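Long-range contact in cysteine protease (Xylella fastidiosa, PDB 3OIS), which probably acts as a papain-like cysteine peptidase and, in this crystal, carries a bound uridine diphosphate: residues Y70-A82 with K142-R154. Numbering follows the deposited sequence. Where two conformers were deposited one is given.
Sequences YDQGRIGSCTANA and KEWPYGDTPADPR
Arg74 grips the carboxylate of Asp148 side-on, NE giving a hydrogen bond to OD2 and NH2 one to OD1 at 2.9 Å. Both bonds are nearly straight (172°) and lie in the guanidinium plane, yet they meet the carboxylate from above its own plane; the two flat groups are turned 48° apart. The backbone N of Arg74 also donates to Asp148 OD2, from the same face as NE, so one oxygen takes two bonds from a single residue. A bend at chi3 folds the arginine chain back over the acid. On one face of the guanidinium sits Pro150, its CD 3.5 Å from Arg74 CZ.

Further in, Tyr146 points its hydroxyl between Gln72 O and Ser77 OG, both at the ring edge. With CG opposite the backbone N (chi1 -159°), the ring reaches inward, and its hydroxyl gives a short bond, 2.5 Å, to Gln72 O in the carbonyl plane, on a lone pair. Ser77 OG donates to the same Tyr146 OH at 2.6 Å, so the phenol both gives and receives. Ile75 packs beside it, CD1 3.9 Å from Tyr146 CZ, while its CG2 branch lies against Thr149 O. A water bridges Arg74 O and Ala151 N, and Arg104 makes a cation-pi contact with the tyrosine ring.

The turn from Gln72 to Ile75 is type II', and the Asx turn made by Asp71 OD1 and Gly73 N overlaps its start. In the papain fold this is the loop leading into the central helix, here 78-93; Cys78 opens it, touches His237 and is probably the catalytic cysteine. The extended loop 146-151 packs against this lead-in.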
ATOM      1  N   TYR A  70      -5.953   8.017   4.362  1.00 13.50           N
ATOM      2  CA  TYR A  70      -4.989   9.107   4.268  1.00 12.68           C
ATOM      3  C   TYR A  70      -4.980   9.712   2.902  1.00 13.11           C
ATOM      4  O   TYR A  70      -5.624   9.209   2.005  1.00 11.31           O
ATOM      5  CB  TYR A  70      -3.550   8.566   4.493  1.00 11.84           C
ATOM      6  CG  TYR A  70      -3.341   7.467   5.560  1.00 10.67           C
ATOM      7  CD1 TYR A  70      -3.876   7.584   6.883  1.00 13.16           C
ATOM      8  CD2 TYR A  70      -2.707   6.271   5.230  1.00 12.65           C
ATOM      9  CE1 TYR A  70      -3.658   6.626   7.833  1.00 15.24           C
ATOM     10  CE2 TYR A  70      -2.506   5.266   6.197  1.00 11.57           C
ATOM     11  CZ  TYR A  70      -2.964   5.453   7.510  1.00 14.06           C
ATOM     12  OH  TYR A  70      -2.768   4.485   8.487  1.00 13.71           O
ATOM     13  N   ASP A  71      -4.212  10.803   2.749  1.00 13.78           N
ATOM     14  CA  ASP A  71      -4.062  11.373   1.421  1.00 15.45           C
ATOM     15  C   ASP A  71      -2.559  11.461   1.167  1.00 14.47           C
ATOM     16  O   ASP A  71      -1.859  12.267   1.827  1.00 14.61           O
ATOM     17  CB  ASP A  71      -4.696  12.771   1.366  1.00 16.00           C
ATOM     18  CG  ASP A  71      -4.700  13.366  -0.016  1.00 18.74           C
ATOM     19  OD1 ASP A  71      -3.960  12.898  -0.930  1.00 16.81           O
ATOM     20  OD2 ASP A  71      -5.444  14.388  -0.222  1.00 21.74           O
ATOM     21  N   GLN A  72      -2.016  10.651   0.234  1.00 14.50           N
ATOM     22  CA  GLN A  72      -0.559  10.695   0.062  1.00 15.22           C
ATOM     23  C   GLN A  72      -0.108  11.903  -0.693  1.00 13.61           C
ATOM     24  O   GLN A  72       1.076  12.187  -0.726  1.00 13.50           O
ATOM     25  CB  GLN A  72      -0.117   9.446  -0.673  1.00 14.62           C
ATOM     26  CG  GLN A  72      -0.493   9.430  -2.143  1.00 12.90           C
ATOM     27  CD  GLN A  72       0.080   8.158  -2.774  1.00 14.65           C
ATOM     28  OE1 GLN A  72       1.156   8.164  -3.496  1.00 17.97           O
ATOM     29  NE2 GLN A  72      -0.637   7.103  -2.625  1.00  9.01           N
ATOM     30  N   GLY A  73      -1.056  12.659  -1.264  1.00 12.42           N
ATOM     31  CA  GLY A  73      -0.697  13.859  -2.054  1.00 13.61           C
ATOM     32  C   GLY A  73       0.258  13.590  -3.222  1.00 11.36           C
ATOM     33  O   GLY A  73       0.094  12.598  -3.994  1.00 14.29           O
ATOM     34  N   ARG A  74       1.192  14.515  -3.407  1.00 11.80           N
ATOM     35  CA  ARG A  74       1.850  14.651  -4.701  1.00 10.90           C
ATOM     36  C   ARG A  74       3.174  13.919  -4.778  1.00 12.88           C
ATOM     37  O   ARG A  74       4.002  14.261  -5.659  1.00 14.67           O
ATOM     38  CB  ARG A  74       2.123  16.159  -4.913  1.00 11.27           C
ATOM     39  CG  ARG A  74       0.835  16.989  -4.975  1.00 10.34           C
ATOM     40  CD  ARG A  74       1.165  18.491  -4.973  1.00 16.55           C
ATOM     41  NE  ARG A  74       1.559  18.834  -3.632  1.00 14.60           N
ATOM     42  CZ  ARG A  74       2.157  19.987  -3.288  1.00 16.00           C
ATOM     43  NH1 ARG A  74       2.410  20.913  -4.240  1.00 17.29           N
ATOM     44  NH2 ARG A  74       2.467  20.203  -2.012  1.00 17.49           N
ATOM     45  N   ILE A  75       3.387  12.974  -3.897  1.00 12.11           N
ATOM     46  CA  ILE A  75       4.598  12.147  -3.964  1.00 12.08           C
ATOM     47  C   ILE A  75       4.261  10.641  -4.163  1.00 12.58           C
ATOM     48  O   ILE A  75       3.092  10.209  -4.066  1.00 11.06           O
ATOM     49  CB  ILE A  75       5.444  12.392  -2.682  1.00 10.33           C
ATOM     50  CG1 ILE A  75       4.699  11.946  -1.370  1.00 10.23           C
ATOM     51  CG2 ILE A  75       6.071  13.799  -2.718  1.00 12.61           C
ATOM     52  CD1 ILE A  75       5.692  12.033  -0.076  1.00 13.37           C
ATOM     53  N   GLY A  76       5.325   9.824  -4.336  1.00 10.91           N
ATOM     54  CA  GLY A  76       5.177   8.399  -4.741  1.00 11.34           C
ATOM     55  C   GLY A  76       5.226   7.438  -3.572  1.00 12.32           C
ATOM     56  O   GLY A  76       5.990   6.435  -3.574  1.00 11.95           O
ATOM     57  N   SER A  77       4.428   7.788  -2.534  1.00 11.09           N
ATOM     58  CA  SER A  77       4.544   7.134  -1.269  1.00 11.72           C
ATOM     59  C   SER A  77       3.470   6.073  -1.063  1.00 12.89           C
ATOM     60  O   SER A  77       3.190   5.706   0.086  1.00 11.66           O
ATOM     61  CB  SER A  77       4.549   8.212  -0.156  1.00 12.54           C
ATOM     62  OG  SER A  77       3.296   8.888  -0.198  1.00 11.82           O
ATOM     63  N   CYS A  78       2.871   5.579  -2.148  1.00 11.03           N
ATOM     64  CA  CYS A  78       1.708   4.657  -1.971  1.00 11.02           C
ATOM     65  C   CYS A  78       2.087   3.415  -1.141  1.00 11.38           C
ATOM     66  O   CYS A  78       1.248   2.962  -0.298  1.00 10.19           O
ATOM     67  CB  CYS A  78       1.059   4.151  -3.294  1.00 11.03           C
ATOM     68  SG  CYS A  78       2.288   3.265  -4.330  1.00 13.69           S
ATOM     69  N   THR A  79       3.285   2.828  -1.364  1.00 10.16           N
ATOM     70  CA  THR A  79       3.649   1.655  -0.593  1.00 10.98           C
ATOM     71  C   THR A  79       3.656   2.026   0.896  1.00 10.22           C
ATOM     72  O   THR A  79       3.206   1.205   1.702  1.00 10.46           O
ATOM     73  CB  THR A  79       4.960   0.994  -1.010  1.00 11.12           C
ATOM     74  OG1 THR A  79       6.046   1.900  -0.719  1.00 13.65           O
ATOM     75  CG2 THR A  79       4.913   0.685  -2.499  1.00 14.49           C
ATOM     76  N   ALA A  80       4.151   3.216   1.309  1.00 10.67           N
ATOM     77  CA  ALA A  80       4.202   3.572   2.726  1.00 12.14           C
ATOM     78  C   ALA A  80       2.815   3.842   3.272  1.00 12.25           C
ATOM     79  O   ALA A  80       2.560   3.648   4.512  1.00 12.94           O
ATOM     80  CB  ALA A  80       4.995   4.803   2.860  1.00 12.71           C
ATOM     81  N   ASN A  81       1.939   4.353   2.406  1.00 10.13           N
ATOM     82  CA  ASN A  81       0.535   4.602   2.810  1.00 12.63           C
ATOM     83  C   ASN A  81      -0.256   3.320   3.049  1.00 14.73           C
ATOM     84  O   ASN A  81      -0.956   3.182   4.097  1.00 13.16           O
ATOM     85  CB  ASN A  81      -0.201   5.493   1.807  1.00 12.85           C
ATOM     86  CG  ASN A  81       0.175   6.937   1.934  1.00 13.38           C
ATOM     87  OD1 ASN A  81       1.352   7.355   1.617  1.00 17.80           O
ATOM     88  ND2 ASN A  81      -0.747   7.731   2.389  1.00 10.04           N
ATOM     89  N   ALA A  82      -0.087   2.341   2.147  1.00 13.32           N
ATOM     90  CA  ALA A  82      -0.707   1.052   2.291  1.00 14.84           C
ATOM     91  C   ALA A  82      -0.155   0.351   3.553  1.00 14.80           C
ATOM     92  O   ALA A  82      -0.922  -0.189   4.333  1.00 14.87           O
ATOM     93  CB  ALA A  82      -0.468   0.159   1.048  1.00 14.20           C
ATOM     94  N   LYS A 142       3.036  11.899  14.255  1.00 19.41           N
ATOM     95  CA  LYS A 142       3.290  13.172  14.965  1.00 20.82           C
ATOM     96  C   LYS A 142       4.718  13.502  15.185  1.00 20.36           C
ATOM     97  O   LYS A 142       5.061  14.695  15.162  1.00 22.48           O
ATOM     98  CB  LYS A 142       2.459  13.292  16.272  1.00 22.69           C
ATOM     99  CG  LYS A 142       0.998  13.707  15.934  1.00 27.70           C
ATOM    100  CD  LYS A 142      -0.037  13.562  17.056  1.00 32.36           C
ATOM    101  CE  LYS A 142      -1.394  14.099  16.582  1.00 34.37           C
ATOM    102  NZ  LYS A 142      -2.380  14.260  17.713  1.00 39.97           N
ATOM    103  N   GLU A 143       5.554  12.482  15.398  1.00 21.25           N
ATOM    104  CA  GLU A 143       6.988  12.634  15.600  0.50 20.32           C
ATOM    105  C   GLU A 143       7.744  12.866  14.281  1.00 20.77           C
ATOM    106  O   GLU A 143       8.832  13.419  14.262  1.00 19.81           O
ATOM    107  CB  GLU A 143       7.516  11.360  16.268  0.50 21.34           C
ATOM    108  CG  GLU A 143       8.931  11.414  16.788  0.50 20.46           C
ATOM    109  CD  GLU A 143       9.278  10.171  17.606  0.50 23.16           C
ATOM    110  OE1 GLU A 143       8.469   9.211  17.644  0.50 14.15           O
ATOM    111  OE2 GLU A 143      10.370  10.160  18.241  0.50 21.04           O
ATOM    112  N   TRP A 144       7.160  12.415  13.156  1.00 19.02           N
ATOM    113  CA  TRP A 144       7.801  12.613  11.821  1.00 18.42           C
ATOM    114  C   TRP A 144       6.686  12.860  10.816  1.00 17.11           C
ATOM    115  O   TRP A 144       6.207  11.886  10.128  1.00 17.46           O
ATOM    116  CB  TRP A 144       8.709  11.405  11.403  1.00 18.99           C
ATOM    117  CG  TRP A 144       9.670  11.813  10.302  1.00 19.89           C
ATOM    118  CD1 TRP A 144       9.691  11.355   8.995  1.00 17.55           C
ATOM    119  CD2 TRP A 144      10.731  12.793  10.403  1.00 19.14           C
ATOM    120  NE1 TRP A 144      10.654  12.017   8.289  1.00 17.11           N
ATOM    121  CE2 TRP A 144      11.359  12.865   9.130  1.00 21.52           C
ATOM    122  CE3 TRP A 144      11.204  13.611  11.431  1.00 20.85           C
ATOM    123  CZ2 TRP A 144      12.430  13.763   8.862  1.00 22.06           C
ATOM    124  CZ3 TRP A 144      12.321  14.452  11.188  1.00 18.85           C
ATOM    125  CH2 TRP A 144      12.892  14.550   9.906  1.00 19.28           C
ATOM    126  N   PRO A 145       6.198  14.102  10.796  1.00 18.16           N
ATOM    127  CA  PRO A 145       4.911  14.360  10.148  1.00 17.88           C
ATOM    128  C   PRO A 145       5.006  14.347   8.625  1.00 16.93           C
ATOM    129  O   PRO A 145       6.078  14.518   8.061  1.00 17.32           O
ATOM    130  CB  PRO A 145       4.503  15.754  10.649  1.00 19.02           C
ATOM    131  CG  PRO A 145       5.677  16.304  11.449  1.00 21.27           C
ATOM    132  CD  PRO A 145       6.620  15.186  11.732  1.00 19.13           C
ATOM    133  N   TYR A 146       3.858  14.143   7.993  1.00 18.12           N
ATOM    134  CA  TYR A 146       3.774  14.054   6.535  1.00 16.52           C
ATOM    135  C   TYR A 146       3.813  15.398   5.826  1.00 18.02           C
ATOM    136  O   TYR A 146       3.199  16.335   6.296  1.00 20.10           O
ATOM    137  CB  TYR A 146       2.458  13.322   6.202  1.00 16.43           C
ATOM    138  CG  TYR A 146       2.488  12.709   4.809  1.00 15.77           C
ATOM    139  CD1 TYR A 146       3.268  11.562   4.559  1.00 14.44           C
ATOM    140  CD2 TYR A 146       1.722  13.284   3.776  1.00 14.17           C
ATOM    141  CE1 TYR A 146       3.299  11.000   3.237  1.00 16.69           C
ATOM    142  CE2 TYR A 146       1.782  12.814   2.445  1.00 13.16           C
ATOM    143  CZ  TYR A 146       2.562  11.614   2.224  1.00 13.30           C
ATOM    144  OH  TYR A 146       2.556  11.070   0.958  1.00 15.70           O
ATOM    145  N   GLY A 147       4.536  15.508   4.704  1.00 14.83           N
ATOM    146  CA  GLY A 147       4.515  16.741   3.920  1.00 16.81           C
ATOM    147  C   GLY A 147       4.728  16.267   2.507  1.00 15.80           C
ATOM    148  O   GLY A 147       5.634  15.496   2.291  1.00 17.61           O
ATOM    149  N   ASP A 148       3.833  16.644   1.604  1.00 16.00           N
ATOM    150  CA  ASP A 148       3.845  16.065   0.228  1.00 15.23           C
ATOM    151  C   ASP A 148       4.496  17.004  -0.806  1.00 14.24           C
ATOM    152  O   ASP A 148       4.182  16.866  -1.963  1.00 16.95           O
ATOM    153  CB  ASP A 148       2.427  15.671  -0.214  1.00 15.22           C
ATOM    154  CG  ASP A 148       1.634  16.881  -0.750  1.00 14.70           C
ATOM    155  OD1 ASP A 148       1.832  17.988  -0.177  1.00 18.00           O
ATOM    156  OD2 ASP A 148       0.836  16.735  -1.653  1.00 16.06           O
ATOM    157  N   THR A 149       5.371  17.944  -0.377  1.00 14.83           N
ATOM    158  CA  THR A 149       6.129  18.744  -1.359  1.00 16.89           C
ATOM    159  C   THR A 149       6.706  17.817  -2.422  1.00 15.41           C
ATOM    160  O   THR A 149       7.438  16.866  -2.063  1.00 15.54           O
ATOM    161  CB  THR A 149       7.277  19.494  -0.706  1.00 17.68           C
ATOM    162  OG1 THR A 149       6.766  20.397   0.297  1.00 19.43           O
ATOM    163  CG2 THR A 149       7.985  20.337  -1.718  1.00 16.71           C
ATOM    164  N   PRO A 150       6.393  18.057  -3.707  1.00 16.63           N
ATOM    165  CA  PRO A 150       6.800  17.082  -4.735  1.00 15.52           C
ATOM    166  C   PRO A 150       8.203  17.365  -5.275  1.00 14.04           C
ATOM    167  O   PRO A 150       8.832  18.450  -4.959  1.00 14.82           O
ATOM    168  CB  PRO A 150       5.756  17.258  -5.851  1.00 16.21           C
ATOM    169  CG  PRO A 150       5.339  18.806  -5.704  1.00 16.20           C
ATOM    170  CD  PRO A 150       5.371  19.033  -4.195  1.00 17.63           C
ATOM    171  N   ALA A 151       8.705  16.435  -6.068  1.00 12.95           N
ATOM    172  CA  ALA A 151       9.920  16.684  -6.847  1.00 13.89           C
ATOM    173  C   ALA A 151       9.737  17.896  -7.706  1.00 15.27           C
ATOM    174  O   ALA A 151       8.662  18.155  -8.225  1.00 14.39           O
ATOM    175  CB  ALA A 151      10.306  15.497  -7.630  1.00 14.78           C
ATOM    176  N   ASP A 152      10.785  18.730  -7.804  1.00 14.10           N
ATOM    177  CA  ASP A 152      10.782  19.811  -8.782  1.00 16.31           C
ATOM    178  C   ASP A 152      10.648  19.313 -10.248  1.00 16.82           C
ATOM    179  O   ASP A 152      11.294  18.348 -10.677  1.00 18.18           O
ATOM    180  CB  ASP A 152      12.100  20.565  -8.624  1.00 18.18           C
ATOM    181  CG  ASP A 152      12.218  21.707  -9.622  1.00 22.74           C
ATOM    182  OD1 ASP A 152      11.555  22.729  -9.439  1.00 26.14           O
ATOM    183  OD2 ASP A 152      12.912  21.518 -10.627  1.00 24.84           O
ATOM    184  N   PRO A 153       9.709  19.887 -11.004  1.00 18.86           N
ATOM    185  CA  PRO A 153       9.443  19.300 -12.320  1.00 20.13           C
ATOM    186  C   PRO A 153      10.611  19.451 -13.279  1.00 22.63           C
ATOM    187  O   PRO A 153      10.871  18.540 -14.092  1.00 23.55           O
ATOM    188  CB  PRO A 153       8.147  20.038 -12.807  1.00 21.71           C
ATOM    189  CG  PRO A 153       7.892  21.150 -11.813  1.00 19.27           C
ATOM    190  CD  PRO A 153       8.681  20.852 -10.588  1.00 19.39           C
ATOM    191  N   ARG A 154      11.398  20.521 -13.163  1.00 22.10           N
ATOM    192  CA  ARG A 154      12.561  20.583 -14.061  1.00 23.83           C
ATOM    193  C   ARG A 154      13.681  19.620 -13.701  1.00 22.66           C
ATOM    194  O   ARG A 154      14.256  18.950 -14.593  1.00 24.87           O
ATOM    195  CB  ARG A 154      13.160  21.986 -14.116  1.00 24.42           C
ATOM    196  CG  ARG A 154      12.362  22.879 -14.954  1.00 25.74           C
ATOM    197  CD  ARG A 154      13.212  24.037 -15.373  1.00 26.45           C
ATOM    198  NE  ARG A 154      12.375  24.885 -16.201  1.00 22.33           N
ATOM    199  CZ  ARG A 154      12.255  26.203 -16.123  1.00 21.12           C
ATOM    200  NH1 ARG A 154      12.996  26.933 -15.274  1.00 26.83           N
ATOM    201  NH2 ARG A 154      11.357  26.798 -16.911  1.00 20.67           N
TER
HETATM  202  O   HOH W   1       6.777  14.264  -6.654  1.00 21.90           O